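Local coordinates for protein mannosephosphate isomerase, putative (PDB 1ZX5) that probably catalyses the zinc-dependent interconversion of D-mannose 6-phosphate and D-fructose 6-phosphate, at residues 7-11 with 40-44; 249-255 with 271-277; 258-263 with 284-288. All blocks are in the same frame, centred on the assembly; numbering follows the deposited sequence. Where two conformers were deposited one is given.

Contact 1: 7-11 with 40-44; sequences FIFQA and WEFSA
This buried junction packs strand 9-10, from a small three-stranded sheet, against segment 40-44 on strand 36-41 of the catalytic-domain sheet, without strand pairing between them; the CA atoms of Gln10 and Phe42 are the nearest across it, 6.9 Å apart. Residues 7-10 are extended. Ile8 meets the Phe42 ring, its O 3.2 Å from Phe42 CZ and its CG2 4.4 Å from Phe42 CE1. Phe9 points away, but its backbone C comes to 3.8 Å from Phe42 CE1 at the ring edge. Gln10 (chi1 m, chi2 t) reaches across: its CG sits over the face of the Phe42 ring, 4.1 Å from the centroid, as a CH-pi contact. Phe42 has phi/psi 60/41, a left-handed conformation that turns the chain there; its ring (chi1 m) also packs on Val52, Ser274 and Leu276. Gln10 NE2 lies 2.7 Å from Phe42 N, but two donors cannot bond; its hydrogen bond goes to Trp40 O at 3.2 Å, so one glutamine serves both an apolar ring face and a backbone carbonyl.

Contact 2: 249-255 with 271-277; sequences MNILYAA and RGYSCLV. With EDO (1,2-ethanediol), chain C.
An antiparallel pair at the edge of one sheet of the cupin beta-sandwich, strands 250-255 and 274-277 run at 161° with axes 4.5 Å apart. Asn250-Val277 and Leu252-Cys275 are hydrogen-bonded pairs (Asn250 N to Val277 O 3.0 Å, Val277 N to Asn250 O 2.9 Å, Leu252 N to Cys275 O 2.7 Å, Cys275 N to Leu252 O 2.8 Å); Ile251-Leu276 and Tyr253-Ser274 are non-hydrogen-bonded. Ala254 N to Tyr273 O (3.0 Å) and Gly272 N to Ala254 O (2.9 Å) carry the ladder ahead of strand 274-277.

On the face of Ile251 and Leu276, Leu276 (chi1 t, chi2 p) drops CD1 into the hollow between selenomethionine Met249 (CG, 3.7 Å) and Ile251 (CG1, 3.8 Å); Val87 of strand 85-92 covers Ile251 and helix 61-73 covers Leu276. On the opposite face, Leu252 (m, t) lays CD1 3.9 Å from Val277 CG2, while its CB faces Cys275 CB at 4.2 Å. Gly272 has phi/psi 97/-2, where a CB would jam against the carbonyl of Arg271. The Tyr253 ring (chi1 t) has CD1 3.4 Å from Ser274 OG, which hydrogen-bonds Glu41; beyond, O2 of ethanediol, probably from the crystallisation liquor, bridges Tyr253 OH (2.7 Å) and Ala255 O (2.9 Å).

Contact 3: 258-263 with 284-288; sequences YFILRG and FTVES
Arg262 NH1 and Glu287 OE1, 2.8 Å apart, form a salt bridge on the outward face of the four-stranded sheet of the cupin sandwich, linking diagonally across two antiparallel strands. Water 2 joins Arg262 NH2 (3.1 Å) to Glu287 OE1 (2.7 Å); water 1 joins Arg262 NH1 (2.9 Å), Ile260 O (3.1 Å) and Thr285 OG1 (2.8 Å). Strands 259-262 and 284-288, inner strands of this sheet, run at 161° with axes 4.5 Å apart. Ile260-Glu287 and Arg262-Thr285 are hydrogen-bonded pairs: Ile260 N to Glu287 O 3.0 Å, Glu287 N to Ile260 O 2.9 Å, Arg262 N to Thr285 O 2.9 Å, Thr285 N to Arg262 O 2.8 Å. Ser288 OG adds a bond to Tyr258 O at 3.1 Å. Leu261-Val286, a non-hydrogen-bonded pair, faces the sandwich interior, Leu261 CD2 (chi1 m) lying 3.5 Å from Val286 CG1. Phe259 (chi1 m) spreads its ring beside Val286, CD1 4.2 Å from Val286 CB, and Ser288 OG sits over one ring face, with Phe259 CE1 3.6 Å from Ser288 CB.

Overall arrangement
Contacts 2 and 3 pair strands from the two facing sheets of the C-terminal cupin sandwich; their centres lie about 11 Å apart, and their segments alternate along the chain. Interior side chains close the gap: Leu252 CD1 to Phe284 CE1 is 3.7 Å and Cys275 SG to Leu261 CD1 3.8 Å. Contact 1, centred about 9 Å from contact 2, ties the N-terminal part to that sandwich: Ile8 O and Leu276 N (2.8 Å) and Glu41 OE1 and Ser274 OG (2.9 Å) probably hydrogen-bond, while Phe7 CE1 approaches Phe284 CD1 of contact 3 to 3.8 Å. None of the three includes the residues lining the bound fructofuranose, Pro95-Gln97 and Asp150-Lys154.

Contact 1: 7-11 with 40-44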
# COMPACT_ATOMS: atom_id res chain seq x y z
N PHE A 7 -0.63 19.61 -6.76
CA PHE A 7 -0.17 18.90 -5.58
C PHE A 7 -1.13 19.09 -4.41
O PHE A 7 -1.32 20.20 -3.92
CB PHE A 7 1.24 19.36 -5.20
CG PHE A 7 2.20 19.43 -6.37
CD1 PHE A 7 2.53 18.28 -7.09
CD2 PHE A 7 2.77 20.64 -6.74
CE1 PHE A 7 3.41 18.34 -8.17
CE2 PHE A 7 3.65 20.71 -7.82
CZ PHE A 7 3.97 19.55 -8.53
N ILE A 8 -1.74 17.98 -3.99
CA ILE A 8 -2.69 17.97 -2.90
C ILE A 8 -2.06 17.23 -1.72
O ILE A 8 -1.51 16.14 -1.89
CB ILE A 8 -4.04 17.36 -3.34
CG1 ILE A 8 -4.69 18.24 -4.43
CG2 ILE A 8 -4.99 17.15 -2.12
CD1 ILE A 8 -5.87 17.59 -5.17
N PHE A 9 -2.13 17.84 -0.55
CA PHE A 9 -1.50 17.31 0.65
C PHE A 9 -2.56 16.86 1.65
O PHE A 9 -3.69 17.34 1.59
CB PHE A 9 -0.55 18.37 1.23
CG PHE A 9 0.60 18.68 0.32
CD1 PHE A 9 1.73 17.88 0.31
CD2 PHE A 9 0.52 19.75 -0.58
CE1 PHE A 9 2.78 18.14 -0.55
CE2 PHE A 9 1.57 20.02 -1.45
CZ PHE A 9 2.71 19.21 -1.44
N GLN A 10 -2.21 15.94 2.55
CA GLN A 10 -3.10 15.63 3.67
C GLN A 10 -3.08 16.77 4.66
O GLN A 10 -2.01 17.29 4.97
CB GLN A 10 -2.70 14.34 4.40
CG GLN A 10 -3.00 13.10 3.61
CD GLN A 10 -3.06 11.84 4.44
OE1 GLN A 10 -2.39 11.69 5.47
NE2 GLN A 10 -3.84 10.91 3.98
N ALA A 11 -4.25 17.15 5.15
CA ALA A 11 -4.40 18.18 6.18
C ALA A 11 -3.95 17.70 7.57
O ALA A 11 -3.43 18.49 8.37
CB ALA A 11 -5.85 18.63 6.23
N TRP A 40 -2.26 5.81 6.78
CA TRP A 40 -3.09 5.71 5.59
C TRP A 40 -2.97 7.01 4.81
O TRP A 40 -3.32 8.08 5.31
CB TRP A 40 -4.55 5.41 5.97
CG TRP A 40 -4.78 4.00 6.54
CD1 TRP A 40 -3.88 3.23 7.23
CD2 TRP A 40 -5.99 3.22 6.47
NE1 TRP A 40 -4.45 2.02 7.58
CE2 TRP A 40 -5.74 1.98 7.12
CE3 TRP A 40 -7.26 3.44 5.91
CZ2 TRP A 40 -6.71 0.98 7.24
CZ3 TRP A 40 -8.23 2.43 6.02
CH2 TRP A 40 -7.94 1.22 6.68
N GLU A 41 -2.43 6.91 3.59
CA GLU A 41 -2.09 8.09 2.80
C GLU A 41 -3.13 8.28 1.71
O GLU A 41 -3.20 7.48 0.78
CB GLU A 41 -0.69 7.92 2.20
CG GLU A 41 0.41 7.52 3.20
CD GLU A 41 0.96 8.70 3.98
OE1 GLU A 41 1.08 9.80 3.42
OE2 GLU A 41 1.30 8.55 5.17
N PHE A 42 -3.92 9.35 1.81
CA PHE A 42 -5.01 9.66 0.87
C PHE A 42 -6.05 8.56 0.81
O PHE A 42 -6.55 8.21 -0.25
CB PHE A 42 -4.45 10.03 -0.53
CG PHE A 42 -3.53 11.20 -0.48
CD1 PHE A 42 -4.04 12.48 -0.24
CD2 PHE A 42 -2.16 11.03 -0.59
CE1 PHE A 42 -3.19 13.59 -0.15
CE2 PHE A 42 -1.30 12.12 -0.52
CZ PHE A 42 -1.82 13.41 -0.30
N SER A 43 -6.38 8.03 1.99
CA SER A 43 -7.40 7.01 2.12
C SER A 43 -8.77 7.57 1.77
O SER A 43 -9.22 8.56 2.36
CB SER A 43 -7.43 6.45 3.53
OG SER A 43 -8.65 5.75 3.75
N ALA A 44 -9.43 6.93 0.81
CA ALA A 44 -10.87 7.12 0.61
C ALA A 44 -11.64 5.89 1.11
O ALA A 44 -12.73 5.60 0.63
CB ALA A 44 -11.18 7.40 -0.84

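Contact 2: 249-255 with 271-277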
# COMPACT_ATOMS: atom_id res chain seq x y z
N MSE A 249 -4.42 9.55 -12.21
CA MSE A 249 -4.07 9.91 -10.83
C MSE A 249 -2.73 9.28 -10.41
O MSE A 249 -2.48 8.09 -10.66
CB MSE A 249 -5.17 9.43 -9.89
CG MSE A 249 -5.17 10.10 -8.53
SE MSE A 249 -6.45 9.19 -7.29
CE MSE A 249 -5.37 7.56 -6.90
N ASN A 250 -1.88 10.10 -9.80
CA ASN A 250 -0.64 9.65 -9.18
C ASN A 250 -0.63 10.04 -7.69
O ASN A 250 -1.30 11.00 -7.28
CB ASN A 250 0.59 10.25 -9.86
CG ASN A 250 0.90 9.64 -11.24
OD1 ASN A 250 0.01 9.23 -11.99
ND2 ASN A 250 2.16 9.61 -11.58
N ILE A 251 0.13 9.28 -6.91
CA ILE A 251 0.48 9.65 -5.54
C ILE A 251 1.99 9.53 -5.45
O ILE A 251 2.58 8.57 -5.94
CB ILE A 251 -0.25 8.76 -4.47
CG1 ILE A 251 -1.74 9.12 -4.39
CG2 ILE A 251 0.41 8.91 -3.07
CD1 ILE A 251 -2.61 8.14 -3.57
N LEU A 252 2.63 10.53 -4.85
CA LEU A 252 4.07 10.54 -4.66
C LEU A 252 4.36 10.32 -3.19
O LEU A 252 3.73 10.94 -2.34
CB LEU A 252 4.67 11.90 -5.08
CG LEU A 252 4.36 12.43 -6.47
CD1 LEU A 252 4.90 13.87 -6.61
CD2 LEU A 252 4.94 11.51 -7.57
N TYR A 253 5.33 9.46 -2.88
CA TYR A 253 5.78 9.31 -1.50
C TYR A 253 7.27 9.62 -1.43
O TYR A 253 8.06 9.03 -2.17
CB TYR A 253 5.47 7.91 -0.95
CG TYR A 253 6.12 7.70 0.41
CD1 TYR A 253 5.58 8.30 1.56
CD2 TYR A 253 7.29 6.95 0.53
CE1 TYR A 253 6.20 8.15 2.80
CE2 TYR A 253 7.91 6.79 1.76
CZ TYR A 253 7.37 7.39 2.89
OH TYR A 253 7.99 7.24 4.11
N ALA A 254 7.65 10.53 -0.54
CA ALA A 254 9.06 10.90 -0.37
C ALA A 254 9.77 9.90 0.54
O ALA A 254 9.60 9.94 1.76
CB ALA A 254 9.19 12.34 0.18
N ALA A 255 10.52 8.98 -0.05
CA ALA A 255 11.18 7.92 0.72
C ALA A 255 12.49 8.38 1.36
O ALA A 255 12.78 8.01 2.49
CB ALA A 255 11.42 6.70 -0.18
N ARG A 271 10.61 13.96 3.44
CA ARG A 271 10.71 12.52 3.71
C ARG A 271 9.58 12.08 4.66
O ARG A 271 9.39 12.70 5.71
CB ARG A 271 12.10 12.21 4.30
CG ARG A 271 12.23 10.87 5.08
CD ARG A 271 13.59 10.78 5.80
NE ARG A 271 13.57 9.93 7.00
CZ ARG A 271 13.15 10.33 8.20
NH1 ARG A 271 13.18 9.49 9.23
NH2 ARG A 271 12.69 11.57 8.38
N GLY A 272 8.86 11.03 4.32
CA GLY A 272 7.81 10.52 5.19
C GLY A 272 6.40 10.99 4.85
O GLY A 272 5.42 10.56 5.48
N TYR A 273 6.31 11.84 3.83
CA TYR A 273 5.05 12.45 3.43
C TYR A 273 4.72 12.17 1.98
O TYR A 273 5.62 11.90 1.16
CB TYR A 273 5.05 13.96 3.73
CG TYR A 273 5.01 14.26 5.21
CD1 TYR A 273 3.80 14.40 5.89
CD2 TYR A 273 6.20 14.35 5.95
CE1 TYR A 273 3.77 14.65 7.27
CE2 TYR A 273 6.18 14.60 7.32
CZ TYR A 273 4.96 14.75 7.97
OH TYR A 273 4.96 15.00 9.32
N SER A 274 3.43 12.26 1.67
CA SER A 274 2.90 11.95 0.36
C SER A 274 2.19 13.14 -0.23
O SER A 274 1.71 14.04 0.48
CB SER A 274 1.89 10.80 0.43
OG SER A 274 2.52 9.63 0.90
N CYS A 275 2.01 13.06 -1.54
CA CYS A 275 1.42 14.10 -2.30
C CYS A 275 0.50 13.44 -3.33
O CYS A 275 0.89 12.47 -3.99
CB CYS A 275 2.61 14.82 -2.95
SG CYS A 275 2.19 15.97 -4.05
N LEU A 276 -0.71 13.96 -3.47
CA LEU A 276 -1.67 13.48 -4.47
C LEU A 276 -1.66 14.41 -5.70
O LEU A 276 -1.86 15.62 -5.58
CB LEU A 276 -3.08 13.41 -3.86
CG LEU A 276 -4.30 13.14 -4.76
CD1 LEU A 276 -4.33 11.70 -5.25
CD2 LEU A 276 -5.61 13.44 -4.00
N VAL A 277 -1.41 13.82 -6.87
CA VAL A 277 -1.33 14.56 -8.12
C VAL A 277 -2.51 14.16 -9.00
O VAL A 277 -2.57 13.02 -9.47
CB VAL A 277 -0.00 14.29 -8.86
CG1 VAL A 277 0.12 15.19 -10.11
CG2 VAL A 277 1.22 14.45 -7.91
C1 EDO C . 12.52 5.25 4.42
O1 EDO C . 12.66 5.20 5.86
C2 EDO C . 11.05 5.45 4.04
O2 EDO C . 10.70 6.84 4.09

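Contact 3: 258-263 with 284-288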
# COMPACT_ATOMS: atom_id res chain seq x y z
N TYR A 258 14.71 15.62 0.51
CA TYR A 258 13.77 16.73 0.50
C TYR A 258 13.54 17.15 -0.95
O TYR A 258 14.49 17.23 -1.71
CB TYR A 258 14.38 17.89 1.30
CG TYR A 258 13.63 19.20 1.16
CD1 TYR A 258 12.38 19.36 1.75
CD2 TYR A 258 14.16 20.26 0.42
CE1 TYR A 258 11.67 20.54 1.62
CE2 TYR A 258 13.46 21.46 0.29
CZ TYR A 258 12.22 21.59 0.90
OH TYR A 258 11.50 22.76 0.79
N PHE A 259 12.29 17.41 -1.32
CA PHE A 259 11.92 17.69 -2.72
C PHE A 259 11.20 19.02 -2.89
O PHE A 259 10.29 19.31 -2.14
CB PHE A 259 10.99 16.58 -3.27
CG PHE A 259 11.65 15.24 -3.34
CD1 PHE A 259 12.33 14.85 -4.49
CD2 PHE A 259 11.63 14.39 -2.23
CE1 PHE A 259 12.98 13.63 -4.55
CE2 PHE A 259 12.28 13.16 -2.29
CZ PHE A 259 12.95 12.78 -3.45
N ILE A 260 11.60 19.79 -3.90
CA ILE A 260 10.81 20.93 -4.37
C ILE A 260 10.03 20.46 -5.60
O ILE A 260 10.59 19.84 -6.49
CB ILE A 260 11.69 22.18 -4.65
CG1 ILE A 260 12.37 22.63 -3.34
CG2 ILE A 260 10.87 23.32 -5.29
CD1 ILE A 260 13.51 23.61 -3.53
N LEU A 261 8.72 20.72 -5.60
CA LEU A 261 7.82 20.25 -6.65
C LEU A 261 7.37 21.45 -7.45
O LEU A 261 6.97 22.47 -6.87
CB LEU A 261 6.61 19.50 -6.05
CG LEU A 261 6.80 18.40 -4.98
CD1 LEU A 261 5.47 17.83 -4.46
CD2 LEU A 261 7.69 17.28 -5.49
N ARG A 262 7.44 21.36 -8.77
CA ARG A 262 7.03 22.48 -9.63
C ARG A 262 6.10 21.97 -10.72
O ARG A 262 6.51 21.19 -11.58
CB ARG A 262 8.24 23.20 -10.25
CG ARG A 262 9.21 23.80 -9.23
CD ARG A 262 10.39 24.51 -9.91
NE ARG A 262 11.23 25.21 -8.95
CZ ARG A 262 12.27 24.69 -8.27
NH1 ARG A 262 12.65 23.40 -8.40
NH2 ARG A 262 12.95 25.48 -7.43
N GLY A 263 4.84 22.39 -10.64
CA GLY A 263 3.81 22.02 -11.59
C GLY A 263 3.06 23.28 -11.96
O GLY A 263 3.65 24.26 -12.41
N PHE A 284 5.35 17.52 -14.29
CA PHE A 284 5.87 18.46 -13.32
C PHE A 284 7.33 18.08 -13.08
O PHE A 284 7.78 17.00 -13.49
CB PHE A 284 5.05 18.37 -12.02
CG PHE A 284 4.99 16.98 -11.43
CD1 PHE A 284 5.91 16.58 -10.46
CD2 PHE A 284 4.02 16.07 -11.84
CE1 PHE A 284 5.85 15.31 -9.90
CE2 PHE A 284 3.97 14.79 -11.30
CZ PHE A 284 4.89 14.41 -10.32
N THR A 285 8.06 18.95 -12.40
CA THR A 285 9.41 18.58 -11.98
C THR A 285 9.52 18.38 -10.47
O THR A 285 8.76 18.97 -9.69
CB THR A 285 10.48 19.58 -12.45
OG1 THR A 285 10.28 20.85 -11.82
CG2 THR A 285 10.45 19.74 -13.97
N VAL A 286 10.45 17.51 -10.08
CA VAL A 286 10.85 17.34 -8.69
C VAL A 286 12.35 17.64 -8.60
O VAL A 286 13.10 17.33 -9.53
CB VAL A 286 10.49 15.93 -8.13
CG1 VAL A 286 9.02 15.66 -8.33
CG2 VAL A 286 11.29 14.83 -8.82
N GLU A 287 12.77 18.29 -7.51
CA GLU A 287 14.16 18.65 -7.37
C GLU A 287 14.70 18.27 -6.00
O GLU A 287 14.13 18.63 -4.97
CB GLU A 287 14.37 20.15 -7.62
CG GLU A 287 15.83 20.53 -7.70
CD GLU A 287 16.06 22.02 -7.48
OE1 GLU A 287 15.09 22.72 -7.12
OE2 GLU A 287 17.20 22.48 -7.69
N SER A 288 15.84 17.59 -6.00
CA SER A 288 16.45 17.10 -4.78
C SER A 288 17.96 16.98 -4.97
O SER A 288 18.43 16.61 -6.05
CB SER A 288 15.85 15.73 -4.42
OG SER A 288 16.33 15.27 -3.18
O HOH W 1 11.23 21.04 -9.24
O HOH W 2 15.56 24.99 -5.79